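Local coordinates for peptidase C51 domain-containing protein (Streptococcus mutans, PDB 3L9A), which is of unknown function but, as the C-terminal domain of a phage-associated CHAP-family protein, probably belongs to an enzyme that cleaves peptidoglycan, at residues D10-T15 with N50-V55; L32-S35 with R40-W43. One frame throughout, in Å; residues are numbered along the deposited sequence. Where two conformers were deposited one is given.

Contact 1 of 2, residues D10-T15 with N50-V55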
loop_
_atom_site.group_PDB
_atom_site.type_symbol
_atom_site.label_atom_id
_atom_site.label_comp_id
_atom_site.label_asym_id
_atom_site.label_seq_id
_atom_site.Cartn_x
_atom_site.Cartn_y
_atom_site.Cartn_z
ATOM N N ASP A 10 -2.951 6.564 4.148
ATOM C CA ASP A 10 -3.985 7.562 3.932
ATOM C C ASP A 10 -3.852 8.679 4.979
ATOM O O ASP A 10 -3.338 8.454 6.077
ATOM C CB ASP A 10 -5.363 6.917 4.062
ATOM C CG ASP A 10 -5.628 5.833 3.029
ATOM O OD1 ASP A 10 -4.953 5.786 1.973
ATOM O OD2 ASP A 10 -6.553 5.028 3.280
ATOM N N PHE A 11 -4.329 9.871 4.646
ATOM C CA PHE A 11 -4.310 10.987 5.592
ATOM C C PHE A 11 -5.441 11.944 5.285
ATOM O O PHE A 11 -6.009 11.915 4.189
ATOM C CB PHE A 11 -2.952 11.711 5.607
ATOM C CG PHE A 11 -2.512 12.277 4.267
ATOM C CD1 PHE A 11 -2.823 13.582 3.906
ATOM C CD2 PHE A 11 -1.728 11.527 3.401
ATOM C CE1 PHE A 11 -2.368 14.127 2.701
ATOM C CE2 PHE A 11 -1.286 12.063 2.179
ATOM C CZ PHE A 11 -1.601 13.364 1.845
ATOM N N PHE A 12 -5.768 12.793 6.255
ATOM C CA PHE A 12 -6.735 13.863 6.040
ATOM C C PHE A 12 -6.041 15.212 5.887
ATOM O O PHE A 12 -5.009 15.477 6.525
ATOM C CB PHE A 12 -7.647 14.022 7.260
ATOM C CG PHE A 12 -8.695 12.952 7.443
ATOM C CD1 PHE A 12 -9.628 12.659 6.446
ATOM C CD2 PHE A 12 -8.805 12.305 8.669
ATOM C CE1 PHE A 12 -10.633 11.706 6.672
ATOM C CE2 PHE A 12 -9.803 11.362 8.896
ATOM C CZ PHE A 12 -10.715 11.065 7.900
ATOM N N VAL A 13 -6.648 16.077 5.080
ATOM C CA VAL A 13 -6.365 17.510 5.125
ATOM C C VAL A 13 -7.701 18.235 5.251
ATOM O O VAL A 13 -8.757 17.653 4.985
ATOM C CB VAL A 13 -5.567 18.030 3.889
ATOM C CG1 VAL A 13 -4.221 17.326 3.774
ATOM C CG2 VAL A 13 -6.357 17.895 2.606
ATOM N N ILE A 14 -7.645 19.502 5.658
ATOM C CA ILE A 14 -8.843 20.335 5.783
ATOM C C ILE A 14 -8.583 21.612 5.008
ATOM O O ILE A 14 -7.556 22.251 5.204
ATOM C CB ILE A 14 -9.192 20.662 7.254
ATOM C CG1 ILE A 14 -9.213 19.393 8.107
ATOM C CG2 ILE A 14 -10.531 21.391 7.327
ATOM C CD1 ILE A 14 -9.623 19.616 9.549
ATOM N N THR A 15 -9.497 21.989 4.118
ATOM C CA THR A 15 -9.260 23.187 3.297
ATOM C C THR A 15 -9.275 24.456 4.142
ATOM O O THR A 15 -10.094 24.599 5.063
ATOM C CB THR A 15 -10.273 23.317 2.170
ATOM O OG1 THR A 15 -11.569 23.490 2.745
ATOM C CG2 THR A 15 -10.240 22.085 1.255
ATOM N N ASN A 50 -15.977 9.997 10.200
ATOM C CA ASN A 50 -16.016 9.204 11.427
ATOM C C ASN A 50 -15.827 7.718 11.177
ATOM O O ASN A 50 -15.118 7.047 11.925
ATOM C CB ASN A 50 -17.283 9.504 12.207
ATOM C CG ASN A 50 -17.282 10.907 12.730
ATOM O OD1 ASN A 50 -16.217 11.470 12.995
ATOM N ND2 ASN A 50 -18.463 11.488 12.873
ATOM N N PHE A 51 -16.438 7.216 10.111
ATOM C CA PHE A 51 -16.246 5.832 9.700
ATOM C C PHE A 51 -14.767 5.527 9.468
ATOM O O PHE A 51 -14.248 4.519 9.953
ATOM C CB PHE A 51 -17.047 5.561 8.426
ATOM C CG PHE A 51 -16.881 4.168 7.901
ATOM C CD1 PHE A 51 -17.774 3.170 8.264
ATOM C CD2 PHE A 51 -15.814 3.837 7.066
ATOM C CE1 PHE A 51 -17.616 1.870 7.783
ATOM C CE2 PHE A 51 -15.649 2.535 6.597
ATOM C CZ PHE A 51 -16.556 1.557 6.958
ATOM N N ILE A 52 -14.090 6.406 8.732
ATOM C CA ILE A 52 -12.678 6.228 8.441
ATOM C C ILE A 52 -11.893 6.078 9.742
ATOM O O ILE A 52 -11.009 5.231 9.825
ATOM C CB ILE A 52 -12.147 7.385 7.585
ATOM C CG1 ILE A 52 -12.713 7.275 6.165
ATOM C CG2 ILE A 52 -10.614 7.392 7.552
ATOM C CD1 ILE A 52 -12.718 8.593 5.403
ATOM N N LYS A 53 -12.240 6.871 10.758
ATOM C CA LYS A 53 -11.519 6.803 12.022
ATOM C C LYS A 53 -11.833 5.544 12.826
ATOM O O LYS A 53 -11.075 5.198 13.725
ATOM C CB LYS A 53 -11.717 8.085 12.825
ATOM C CG LYS A 53 -11.022 9.257 12.143
ATOM C CD LYS A 53 -11.015 10.534 12.954
ATOM C CE LYS A 53 -12.383 11.150 13.098
ATOM N NZ LYS A 53 -12.228 12.491 13.759
ATOM N N GLN A 54 -12.930 4.850 12.515
ATOM C CA GLN A 54 -13.153 3.520 13.094
ATOM C C GLN A 54 -12.246 2.464 12.459
ATOM O O GLN A 54 -11.655 1.633 13.159
ATOM C CB GLN A 54 -14.608 3.080 12.936
ATOM C CG GLN A 54 -14.917 1.781 13.691
ATOM C CD GLN A 54 -16.368 1.380 13.593
ATOM O OE1 GLN A 54 -17.251 2.227 13.505
ATOM N NE2 GLN A 54 -16.626 0.082 13.631
ATOM N N VAL A 55 -12.148 2.477 11.134
ATOM C CA VAL A 55 -11.398 1.421 10.469
ATOM C C VAL A 55 -9.901 1.732 10.396
ATOM O O VAL A 55 -9.101 0.804 10.270
ATOM C CB VAL A 55 -12.021 1.013 9.105
ATOM C CG1 VAL A 55 -13.500 0.658 9.265
ATOM C CG2 VAL A 55 -11.857 2.107 8.086
#
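Phe-12 meets Ile-52 and Lys-53 in an apolar strand-to-helix contact, where helix 46-55 lies against a face of the five-stranded mixed sheet. Only 130 Å² is buried between the segments, and no hydrogen bond crosses. Phe-12 and Ile-52 approach from opposite directions. The far end of the ring reaches the branched chain: Phe-12 CZ is 3.7 Å from Ile-52 CG2, and Phe-12 CE1 is 4.0 Å from Ile-52 CD1, so both arms of the isoleucine touch the ring. CG2 sits obliquely to the ring plane. In Ile-52, CG2 stands anti to the backbone N while CG1 (chi1 -71°) lies beside it, which spreads the two arms across the ring end.

Lys-53 runs at about a right angle to Phe-12 and offers a methylene to the ring edge, with CG 4.1 Å from Phe-12 CE2 and near the ring plane. A bend at chi3 (-69°) then redirects the chain, and its NZ is hydrogen-bonded to Tyr-61 OH. The Tyr-61 ring also stacks with Phe-12, so one tyrosine serves both segments.

Phe-11 and Val-13, on the other side of the strand, pack on helix 68-78. Helix 46-55 belongs to the beta-alpha-beta crossover from strand 40-43 to the parallel strand 61-66, an arrangement typical of alpha/beta folds with helices on both faces of a sheet.

Contact 2 of 2, residues L32-S35 with R40-W43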
loop_
_atom_site.group_PDB
_atom_site.type_symbol
_atom_site.label_atom_id
_atom_site.label_comp_id
_atom_site.label_asym_id
_atom_site.label_seq_id
_atom_site.Cartn_x
_atom_site.Cartn_y
_atom_site.Cartn_z
ATOM N N LEU A 32 -10.831 16.450 3.466
ATOM C CA LEU A 32 -10.498 15.628 2.314
ATOM C C LEU A 32 -9.730 14.399 2.767
ATOM O O LEU A 32 -8.716 14.509 3.475
ATOM C CB LEU A 32 -9.658 16.422 1.311
ATOM C CG LEU A 32 -10.156 17.821 0.954
ATOM C CD1 LEU A 32 -9.304 18.411 -0.157
ATOM C CD2 LEU A 32 -11.636 17.813 0.560
ATOM N N HIS A 33 -10.248 13.231 2.405
ATOM C CA HIS A 33 -9.553 11.975 2.631
ATOM C C HIS A 33 -8.617 11.745 1.458
ATOM O O HIS A 33 -9.063 11.702 0.306
ATOM C CB HIS A 33 -10.541 10.817 2.722
ATOM C CG HIS A 33 -9.887 9.506 3.021
ATOM N ND1 HIS A 33 -9.639 8.556 2.052
ATOM C CD2 HIS A 33 -9.392 9.004 4.179
ATOM C CE1 HIS A 33 -9.045 7.510 2.613
ATOM N NE2 HIS A 33 -8.896 7.751 3.904
ATOM N N VAL A 34 -7.325 11.604 1.750
ATOM C CA VAL A 34 -6.318 11.453 0.708
ATOM C C VAL A 34 -5.724 10.057 0.784
ATOM O O VAL A 34 -5.194 9.659 1.823
ATOM C CB VAL A 34 -5.182 12.505 0.839
ATOM C CG1 VAL A 34 -4.218 12.413 -0.339
ATOM C CG2 VAL A 34 -5.752 13.928 0.954
ATOM N N SER A 35 -5.806 9.325 -0.329
ATOM C CA SER A 35 -5.246 7.988 -0.404
ATOM C C SER A 35 -4.194 7.909 -1.504
ATOM O O SER A 35 -4.527 7.720 -2.669
ATOM C CB SER A 35 -6.337 6.946 -0.650
ATOM O OG SER A 35 -5.739 5.664 -0.788
ATOM N N ARG A 40 -6.308 8.770 -5.030
ATOM C CA ARG A 40 -7.636 9.376 -4.938
ATOM C C ARG A 40 -7.778 10.190 -3.662
ATOM O O ARG A 40 -7.429 9.709 -2.574
ATOM C CB ARG A 40 -8.729 8.294 -4.964
ATOM C CG ARG A 40 -10.159 8.848 -4.797
ATOM C CD ARG A 40 -11.209 7.750 -4.845
ATOM N NE ARG A 40 -12.562 8.247 -4.572
ATOM C CZ ARG A 40 -13.381 7.776 -3.631
ATOM N NH1 ARG A 40 -13.006 6.795 -2.821
ATOM N NH2 ARG A 40 -14.592 8.310 -3.490
ATOM N N ALA A 41 -8.291 11.414 -3.798
ATOM C CA ALA A 41 -8.704 12.216 -2.642
ATOM C C ALA A 41 -10.132 12.659 -2.875
ATOM O O ALA A 41 -10.512 12.971 -4.001
ATOM C CB ALA A 41 -7.808 13.432 -2.462
ATOM N N PHE A 42 -10.931 12.706 -1.818
ATOM C CA PHE A 42 -12.300 13.181 -1.978
ATOM C C PHE A 42 -12.808 13.845 -0.713
ATOM O O PHE A 42 -12.270 13.648 0.373
ATOM C CB PHE A 42 -13.245 12.069 -2.490
ATOM C CG PHE A 42 -13.694 11.073 -1.453
ATOM C CD1 PHE A 42 -15.015 11.070 -1.017
ATOM C CD2 PHE A 42 -12.830 10.085 -0.982
ATOM C CE1 PHE A 42 -15.461 10.129 -0.094
ATOM C CE2 PHE A 42 -13.266 9.142 -0.045
ATOM C CZ PHE A 42 -14.585 9.158 0.393
ATOM N N TRP A 43 -13.841 14.664 -0.884
ATOM C CA TRP A 43 -14.468 15.400 0.195
ATOM C C TRP A 43 -15.439 14.480 0.924
ATOM O O TRP A 43 -16.443 14.053 0.365
ATOM C CB TRP A 43 -15.172 16.604 -0.414
ATOM C CG TRP A 43 -15.833 17.560 0.536
ATOM C CD1 TRP A 43 -15.815 17.536 1.913
ATOM C CD2 TRP A 43 -16.593 18.714 0.163
ATOM N NE1 TRP A 43 -16.536 18.608 2.409
ATOM C CE2 TRP A 43 -17.023 19.340 1.354
ATOM C CE3 TRP A 43 -16.960 19.272 -1.073
ATOM C CZ2 TRP A 43 -17.807 20.500 1.342
ATOM C CZ3 TRP A 43 -17.740 20.413 -1.083
ATOM C CH2 TRP A 43 -18.154 21.015 0.114
HETATM O O HOH W 1 -9.655 8.634 -0.818
#
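Leu-32 and Trp-43, His-33 and Phe-42, Val-34 and Ala-41, and Ser-35 and Arg-40 pair across an antiparallel beta hairpin whose strands run at 170° to each other. Side chains alternate between the faces. On the face of Leu-32 and Val-34 the touching groups are apolar. Leu-32 leans over the neighbouring strand, bringing CD2 to 3.7 Å from Trp-43 CA, and its side chain runs at a slant to that of Trp-43. Farther along, Val-34 CG2 lies 4.0 Å from Ala-41 CB; the small methyl fits the close backbone spacing of this non-hydrogen-bonded pair. Phe-82 of strand 81-83 packs on both Leu-32 and Ala-41.

Across the sheet, the other face is mixed. Arg-40 extends with CG anti to its backbone N (chi1 177°) and lays its guanidinium over the ring of Phe-42, two residues on: Arg-40 NH2 stands 3.4 Å above the ring plane, over its centre. Glu-83 holds Arg-40 NE in a salt bridge, and Ile-77 of a second subunit packs on this face. Ser-35 OG hydrogen-bonds Asp-10 OD1.

The backbone sets the pairing. His-33 N donates to Phe-42 O at 2.9 Å, and Phe-42 N returns a bond to His-33 O. At the turn end, Ser-35 N reaches Arg-40 O at 2.8 Å, while Arg-40 N meets Ser-35 O at 3.1 Å with a nearly straight N-H...O angle of 167°. Arg-40 O takes a second bond: a water lying in the plane of the imidazole, 2.9 Å from His-33 ND1, donates to Arg-40 O at 3.0 Å.

Both contacts are largely buried and reach the same sheet, but they do different work. Contact 2 joins neighbouring strands near the centre of the chain through backbone hydrogen bonds; contact 1, farther out, sets a helix on the sheet through side chains alone, and contact 2 buries well over twice its area. Strands 11-15 and 31-35 are adjacent, with backbone bonds linking Phe-11 to Val-34 and Val-13 to Leu-32. Residues 32-43 lie between the segments of contact 1, so contact 2 is nested inside the loop it closes; strand 40-43 is followed by helix 46-55. The second subunit touches residues of both.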